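Local coordinates for putative antitoxin HigA3 (Mycobacterium tuberculosis H37Rv, PDB 6LTZ), which binds DNA as a dimer and bends it, and is the putative antitoxin of a type II toxin-antitoxin system with HigB3 as presumed toxin, at the interface of chains A and B. Sequence-based numbering; all coordinates share one arbitrary frame. Chains: chain A/B, Putative antitoxin HigA3.

Contact 1: the interface of chains A and B. Residues chain A 87, 92-94; chain B 97-100.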
# COMPACT_ATOMS: atom_id res chain seq x y z
N VAL A 87 -0.33 -10.34 2.92
CA VAL A 87 0.35 -10.26 4.20
C VAL A 87 -0.48 -10.93 5.30
O VAL A 87 0.06 -11.62 6.16
CB VAL A 87 0.66 -8.79 4.59
CG1 VAL A 87 1.22 -8.69 6.00
CG2 VAL A 87 1.65 -8.18 3.59
N GLY A 92 0.57 -12.00 9.07
CA GLY A 92 1.02 -10.68 9.48
C GLY A 92 -0.01 -9.59 9.34
O GLY A 92 -1.16 -9.84 8.98
N HIS A 93 0.40 -8.36 9.63
CA HIS A 93 -0.48 -7.20 9.56
C HIS A 93 0.19 -6.09 8.75
O HIS A 93 1.25 -5.59 9.11
CB HIS A 93 -0.83 -6.69 10.96
CG HIS A 93 -1.69 -5.47 10.97
ND1 HIS A 93 -2.97 -5.45 10.44
CD2 HIS A 93 -1.47 -4.22 11.44
CE1 HIS A 93 -3.49 -4.25 10.59
NE2 HIS A 93 -2.60 -3.48 11.19
N LEU A 94 -0.45 -5.72 7.64
CA LEU A 94 0.08 -4.68 6.77
C LEU A 94 -0.16 -3.31 7.36
O LEU A 94 -1.27 -3.00 7.79
CB LEU A 94 -0.56 -4.78 5.38
CG LEU A 94 -0.17 -3.69 4.39
CD1 LEU A 94 1.30 -3.80 4.03
CD2 LEU A 94 -1.05 -3.79 3.15
N VAL B 97 5.01 -1.41 5.63
CA VAL B 97 5.49 -2.26 6.70
C VAL B 97 4.55 -3.44 6.91
O VAL B 97 3.33 -3.30 6.79
CB VAL B 97 5.66 -1.45 8.00
CG1 VAL B 97 5.53 -2.32 9.24
CG2 VAL B 97 6.99 -0.71 7.98
N ALA B 98 5.12 -4.60 7.19
CA ALA B 98 4.33 -5.74 7.60
C ALA B 98 4.78 -6.20 8.98
O ALA B 98 5.94 -6.56 9.18
CB ALA B 98 4.45 -6.84 6.58
N GLU B 99 3.86 -6.16 9.93
CA GLU B 99 4.15 -6.59 11.29
C GLU B 99 3.94 -8.09 11.44
O GLU B 99 2.86 -8.61 11.15
CB GLU B 99 3.27 -5.84 12.28
CG GLU B 99 3.43 -4.34 12.24
CD GLU B 99 2.63 -3.65 13.32
OE1 GLU B 99 1.52 -4.14 13.63
OE2 GLU B 99 3.11 -2.63 13.85
N PHE B 100 4.98 -8.77 11.91
CA PHE B 100 4.90 -10.20 12.17
C PHE B 100 5.30 -10.46 13.60
O PHE B 100 6.48 -10.39 13.95
CB PHE B 100 5.78 -10.96 11.18
CG PHE B 100 5.33 -10.83 9.76
CD1 PHE B 100 4.33 -11.65 9.25
CD2 PHE B 100 5.88 -9.87 8.93
CE1 PHE B 100 3.90 -11.53 7.94
CE2 PHE B 100 5.46 -9.74 7.62
CZ PHE B 100 4.47 -10.57 7.12
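A:His93 and B:Glu99 pair as antiparallel strand residues where the two helix-turn-helix subunits of this Cro/C1-type antitoxin join their strands 93-100 into one sheet. Two backbone hydrogen bonds define the pair. The amide N of A:His93 gives to O of B:Glu99 at 2.9 Å, with the donor in the carbonyl plane; N of B:Glu99 returns to O of A:His93 at 2.8 Å, nearly straight at the hydrogen (167°). The bridge continues to A:Leu94 opposite B:Ala98.

The side chain of B:Glu99 leaves this ladder alongside that of A:His93, both pointing the same way. CB of B:Glu99 lies 3.8 Å from O of A:His93, and CG stays about as near to the same carbonyl oxygen. Beyond CG the chain is extended (chi2 -175°), which carries the carboxylate along the imidazole, where OE1 of B:Glu99 comes 3.7 Å from ring carbon CD2 of A:His93. Ring and carboxylate planes stand 53° apart, so the groups are neither stacked nor coplanar. NE2 of A:His93 lies 4.8 Å from OE1 of B:Glu99, beyond salt-bridge range; a weak attraction is possible if the histidine is charged, which is not seen.

On the other face of the ladder, the ring of B:Phe100 meets A:Gly92, with CE1 of B:Phe100 3.4 Å from CA of A:Gly92. Helix 80-89 supplies A:Val87, whose CG1 touches B:Ala98 CB at 3.8 Å and B:Phe100 CZ at 3.9 Å.

Contact 2: the interface of chains A and B. Residues chain A 104-106; chain B 35-38.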
# COMPACT_ATOMS: atom_id res chain seq x y z
N THR A 104 3.20 12.78 9.79
CA THR A 104 3.01 11.40 9.35
C THR A 104 1.53 11.10 9.19
O THR A 104 0.72 11.52 10.01
CB THR A 104 3.64 10.43 10.37
OG1 THR A 104 5.07 10.52 10.29
CG2 THR A 104 3.23 9.02 10.09
N VAL A 105 1.17 10.39 8.13
CA VAL A 105 -0.20 9.96 7.94
C VAL A 105 -0.27 8.44 7.78
O VAL A 105 0.32 7.89 6.86
CB VAL A 105 -0.85 10.61 6.69
CG1 VAL A 105 -2.32 10.23 6.61
CG2 VAL A 105 -0.70 12.12 6.74
N GLU A 106 -0.96 7.77 8.69
CA GLU A 106 -1.12 6.33 8.55
C GLU A 106 -2.45 5.99 7.90
O GLU A 106 -3.50 6.51 8.27
CB GLU A 106 -1.01 5.62 9.90
CG GLU A 106 -1.36 4.14 9.82
CD GLU A 106 -0.58 3.29 10.80
OE1 GLU A 106 0.06 3.85 11.71
OE2 GLU A 106 -0.62 2.05 10.66
N ALA B 35 0.99 10.29 14.28
CA ALA B 35 0.37 10.17 12.97
C ALA B 35 -1.12 10.50 13.01
O ALA B 35 -1.82 10.12 13.94
CB ALA B 35 0.58 8.77 12.42
N VAL B 36 -1.59 11.21 11.99
CA VAL B 36 -3.02 11.35 11.77
C VAL B 36 -3.47 10.14 10.96
O VAL B 36 -2.66 9.53 10.25
CB VAL B 36 -3.38 12.67 11.03
CG1 VAL B 36 -2.44 13.78 11.45
CG2 VAL B 36 -3.35 12.48 9.53
N LEU B 37 -4.73 9.76 11.09
CA LEU B 37 -5.23 8.58 10.38
C LEU B 37 -6.00 8.97 9.13
O LEU B 37 -6.80 9.91 9.14
CB LEU B 37 -6.12 7.74 11.29
CG LEU B 37 -5.47 7.21 12.57
CD1 LEU B 37 -6.43 6.26 13.28
CD2 LEU B 37 -4.15 6.52 12.27
N ALA B 38 -5.74 8.25 8.04
CA ALA B 38 -6.47 8.47 6.80
C ALA B 38 -7.20 7.20 6.37
O ALA B 38 -6.58 6.16 6.15
CB ALA B 38 -5.52 8.94 5.70
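A:Thr104 to A:Glu106, on the last strand, 103-107, run parallel to the short first modelled strand 36-38 of chain B and add it to the intersubunit sheet. Backbone hydrogen bonds form the first shell. N of B:Val36 gives to O of A:Thr104 at 3.0 Å. The carbonyl O of B:Val36 then receives N of A:Glu106 at 2.9 Å, the donor almost in line with C=O (172°). N of B:Ala38 gives to O of A:Glu106 at 2.9 Å. B:Val36 thus uses both its amide and its carbonyl, as does A:Glu106, the alternation expected of parallel strands.

Around this ladder the side chains pack in pairs. The methyl CG2 of A:Thr104 rests 3.5 Å from CB of B:Ala35, just ahead of the strand. On the opposite side of the strand, CG1 of A:Val105 (chi1 -175°, anti to the backbone N) is turned toward chain B, 3.6 Å from CB of B:Ala38. CG1 of A:Val105 also lies 3.8 Å from CG2 of B:Val36, and the two valines meet at a slant. Farther along, A:Glu106 meets B:Leu37 through its aliphatic root: CB of A:Glu106 approaches CD2 of B:Leu37 at 4.0 Å.

Contact 3: the interface of chains A and B. Residues chain A 80, 96, 107; chain B 75, 79-80, 83, 94.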
# COMPACT_ATOMS: atom_id res chain seq x y z
N LEU A 80 -4.05 -2.07 -2.97
CA LEU A 80 -3.68 -2.12 -1.55
C LEU A 80 -4.33 -3.31 -0.84
O LEU A 80 -3.68 -3.99 -0.04
CB LEU A 80 -4.09 -0.82 -0.85
CG LEU A 80 -3.05 0.29 -0.75
CD1 LEU A 80 -2.25 0.44 -2.03
CD2 LEU A 80 -3.71 1.62 -0.37
N ILE A 96 0.65 0.83 6.21
CA ILE A 96 1.17 1.76 5.23
C ILE A 96 1.17 3.16 5.83
O ILE A 96 0.15 3.63 6.34
CB ILE A 96 0.37 1.76 3.93
CG1 ILE A 96 0.45 0.38 3.28
CG2 ILE A 96 0.89 2.83 2.97
CD1 ILE A 96 -0.36 0.25 2.01
N LEU A 107 -2.38 5.11 6.90
CA LEU A 107 -3.57 4.69 6.18
C LEU A 107 -4.28 3.58 6.95
O LEU A 107 -3.64 2.68 7.49
CB LEU A 107 -3.21 4.20 4.78
CG LEU A 107 -2.88 5.22 3.69
CD1 LEU A 107 -1.69 6.10 4.05
CD2 LEU A 107 -2.62 4.50 2.37
N LEU B 75 -9.84 3.24 -0.72
CA LEU B 75 -8.40 3.14 -0.52
C LEU B 75 -7.92 1.71 -0.82
O LEU B 75 -6.85 1.51 -1.38
CB LEU B 75 -8.05 3.56 0.90
CG LEU B 75 -6.63 4.05 1.21
CD1 LEU B 75 -6.13 5.01 0.14
CD2 LEU B 75 -6.61 4.72 2.58
N GLU B 79 -4.33 1.37 -6.54
CA GLU B 79 -3.10 0.68 -6.90
C GLU B 79 -1.89 1.28 -6.18
O GLU B 79 -1.84 2.49 -5.94
CB GLU B 79 -2.88 0.70 -8.41
CG GLU B 79 -3.93 -0.09 -9.16
CD GLU B 79 -3.70 -0.12 -10.66
OE1 GLU B 79 -2.70 0.48 -11.12
OE2 GLU B 79 -4.51 -0.74 -11.37
N LEU B 80 -0.94 0.43 -5.84
CA LEU B 80 0.24 0.87 -5.09
C LEU B 80 1.05 1.93 -5.83
O LEU B 80 1.56 2.86 -5.21
CB LEU B 80 1.14 -0.33 -4.78
CG LEU B 80 2.36 0.01 -3.93
CD1 LEU B 80 1.92 0.51 -2.56
CD2 LEU B 80 3.29 -1.19 -3.81
N LEU B 83 -0.76 5.23 -5.44
CA LEU B 83 -0.57 5.74 -4.09
C LEU B 83 0.83 6.34 -3.94
O LEU B 83 1.00 7.40 -3.35
CB LEU B 83 -0.78 4.62 -3.05
CG LEU B 83 -0.50 5.04 -1.61
CD1 LEU B 83 -1.48 6.11 -1.15
CD2 LEU B 83 -0.52 3.84 -0.67
N LEU B 94 6.40 6.75 0.80
CA LEU B 94 5.69 5.63 1.41
C LEU B 94 6.61 4.77 2.26
O LEU B 94 7.71 4.41 1.83
CB LEU B 94 5.05 4.75 0.34
CG LEU B 94 3.68 5.10 -0.22
CD1 LEU B 94 3.26 4.03 -1.22
CD2 LEU B 94 2.65 5.21 0.90
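A:Leu80 inserts its branched end between B:Leu75 and the start of helix 80-89 of chain B, in an apolar seam between the Cro/C1-type helix-turn-helix subunits. Methyl packing among leucines and an isoleucine dominates the residues here.

Some methyls meet tip to tip. B:Leu83 has CG anti to its amide N (chi1 176°), which extends it away from helix 80-89 toward chain A. There CD2 of B:Leu83 meets CD2 of A:Leu107 at 3.8 Å, the two side chains reaching toward each other. A:Ile96, from strand 93-100, approaches the same leucine end-on with its CG2 branch.

Other side chains cross. A:Leu80 and B:Leu83 do so at about a right angle, with CD2 of A:Leu80 against CD2 of B:Leu83 at 3.9 Å. A:Leu107 also crosses B:Leu75 nearly perpendicularly, and CG of A:Leu107 lies 3.9 Å from CD2 of B:Leu75. Between the two copies of strand 93-100 the crossing is less steep: CG2 of A:Ile96 lies 3.6 Å from CD2 of B:Leu94, the two side chains crossing at a slant.

A third kind of contact sets methyls against backbone. CD1 of A:Leu80 faces the main chain of B:Leu80, 4.0 Å from CA of B:Leu80. CD2 of A:Leu80 packs against a polar atom, lying 3.3 Å from the carbonyl O of B:Leu75; this is van der Waals contact.

Contact 4: the interface of chains A and B. Residues chain A 98, 105, 107; chain B 38, 44, 75, 83, 87.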
# COMPACT_ATOMS: atom_id res chain seq x y z
N ALA A 98 2.33 7.20 5.18
CA ALA A 98 2.82 8.26 4.32
C ALA A 98 3.66 9.20 5.16
O ALA A 98 3.14 9.87 6.05
CB ALA A 98 1.67 9.00 3.66
N VAL A 105 1.17 10.39 8.13
CA VAL A 105 -0.20 9.96 7.94
C VAL A 105 -0.27 8.44 7.78
O VAL A 105 0.32 7.89 6.86
CB VAL A 105 -0.85 10.61 6.69
CG1 VAL A 105 -2.32 10.23 6.61
CG2 VAL A 105 -0.70 12.12 6.74
N LEU A 107 -2.38 5.11 6.90
CA LEU A 107 -3.57 4.69 6.18
C LEU A 107 -4.28 3.58 6.95
O LEU A 107 -3.64 2.68 7.49
CB LEU A 107 -3.21 4.20 4.78
CG LEU A 107 -2.88 5.22 3.69
CD1 LEU A 107 -1.69 6.10 4.05
CD2 LEU A 107 -2.62 4.50 2.37
N ALA B 38 -5.74 8.25 8.04
CA ALA B 38 -6.47 8.47 6.80
C ALA B 38 -7.20 7.20 6.37
O ALA B 38 -6.58 6.16 6.15
CB ALA B 38 -5.52 8.94 5.70
N ILE B 44 -5.22 12.09 3.14
CA ILE B 44 -3.77 12.22 3.16
C ILE B 44 -3.37 13.65 2.77
O ILE B 44 -2.60 14.32 3.46
CB ILE B 44 -3.08 11.23 2.22
CG1 ILE B 44 -3.47 9.79 2.58
CG2 ILE B 44 -1.58 11.41 2.26
CD1 ILE B 44 -2.91 8.74 1.64
N LEU B 75 -9.84 3.24 -0.72
CA LEU B 75 -8.40 3.14 -0.52
C LEU B 75 -7.92 1.71 -0.82
O LEU B 75 -6.85 1.51 -1.38
CB LEU B 75 -8.05 3.56 0.90
CG LEU B 75 -6.63 4.05 1.21
CD1 LEU B 75 -6.13 5.01 0.14
CD2 LEU B 75 -6.61 4.72 2.58
N LEU B 83 -0.76 5.23 -5.44
CA LEU B 83 -0.57 5.74 -4.09
C LEU B 83 0.83 6.34 -3.94
O LEU B 83 1.00 7.40 -3.35
CB LEU B 83 -0.78 4.62 -3.05
CG LEU B 83 -0.50 5.04 -1.61
CD1 LEU B 83 -1.48 6.11 -1.15
CD2 LEU B 83 -0.52 3.84 -0.67
N VAL B 87 1.51 10.29 -3.00
CA VAL B 87 2.27 10.71 -1.84
C VAL B 87 3.53 11.47 -2.27
O VAL B 87 3.92 12.43 -1.61
CB VAL B 87 2.63 9.49 -0.95
CG1 VAL B 87 3.63 9.87 0.12
CG2 VAL B 87 1.35 8.92 -0.33
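Strand 103-107 of chain A ends over the hydrophobic side of a Cro/C1-type helix-turn-helix subunit, where A:Leu107 pairs as a parallel bridge residue with B:Ala38. The parallel bridge carries the pairing to the last residue of the strand, with CA of A:Leu107 3.3 Å from O of B:Ala38.

From there the leucine side chain descends toward the helices of chain B. Its CG is anti to the carbonyl carbon (chi1 -76°), and the two methyls then diverge. CD1 of A:Leu107 turns to helix 41-48, where it meets CD1 of B:Ile44 at 3.8 Å. The isoleucine reaches this point through an extended chain (chi2 176°), which places its terminal methyl at the contact; CG of A:Leu107 is 4.1 Å from CD1 of B:Ile44. The two side chains cross at about a right angle, the terminal methyl of B:Ile44 lying against the CD1 branch of A:Leu107. The other methyl, CD2, points to B:Leu83 and B:Leu75, which gives A:Leu107 neighbours from three helical segments of chain B.

A:Ala98, on strand 93-100, makes a smaller contact toward helix 80-89. CB of A:Ala98 faces the fork of B:Val87, 4.0 Å from CG2 of B:Val87 and 4.1 Å from CG1, so both valine methyls meet the alanine.

The site lies beneath the sheet shared by the chains, with A:Val105 beside B:Ala38 at its margin and helices 41-48 and 80-89 of chain B forming its floor.

Contacts 2 and 4 adjoin, their C-alpha centres about 7 Å apart, and share A:Val105 and B:Ala38; contact 4 passes into contact 3 about 6 Å away through A:Leu107, B:Leu75 and B:Leu83. The parallel strand pairing of contact 2 is thus continuous with the apolar packing below it. Contact 1 is more remote, about 17 Å from contacts 2 and 4 and 14 Å from contact 3, but strand 93-100 of chain A spans contacts 1, 3 and 4. Two-fold symmetry repeats every contact, so intersubunit strand pairing and leucine packing together would fix the relative placement of the two DNA-binding subunits.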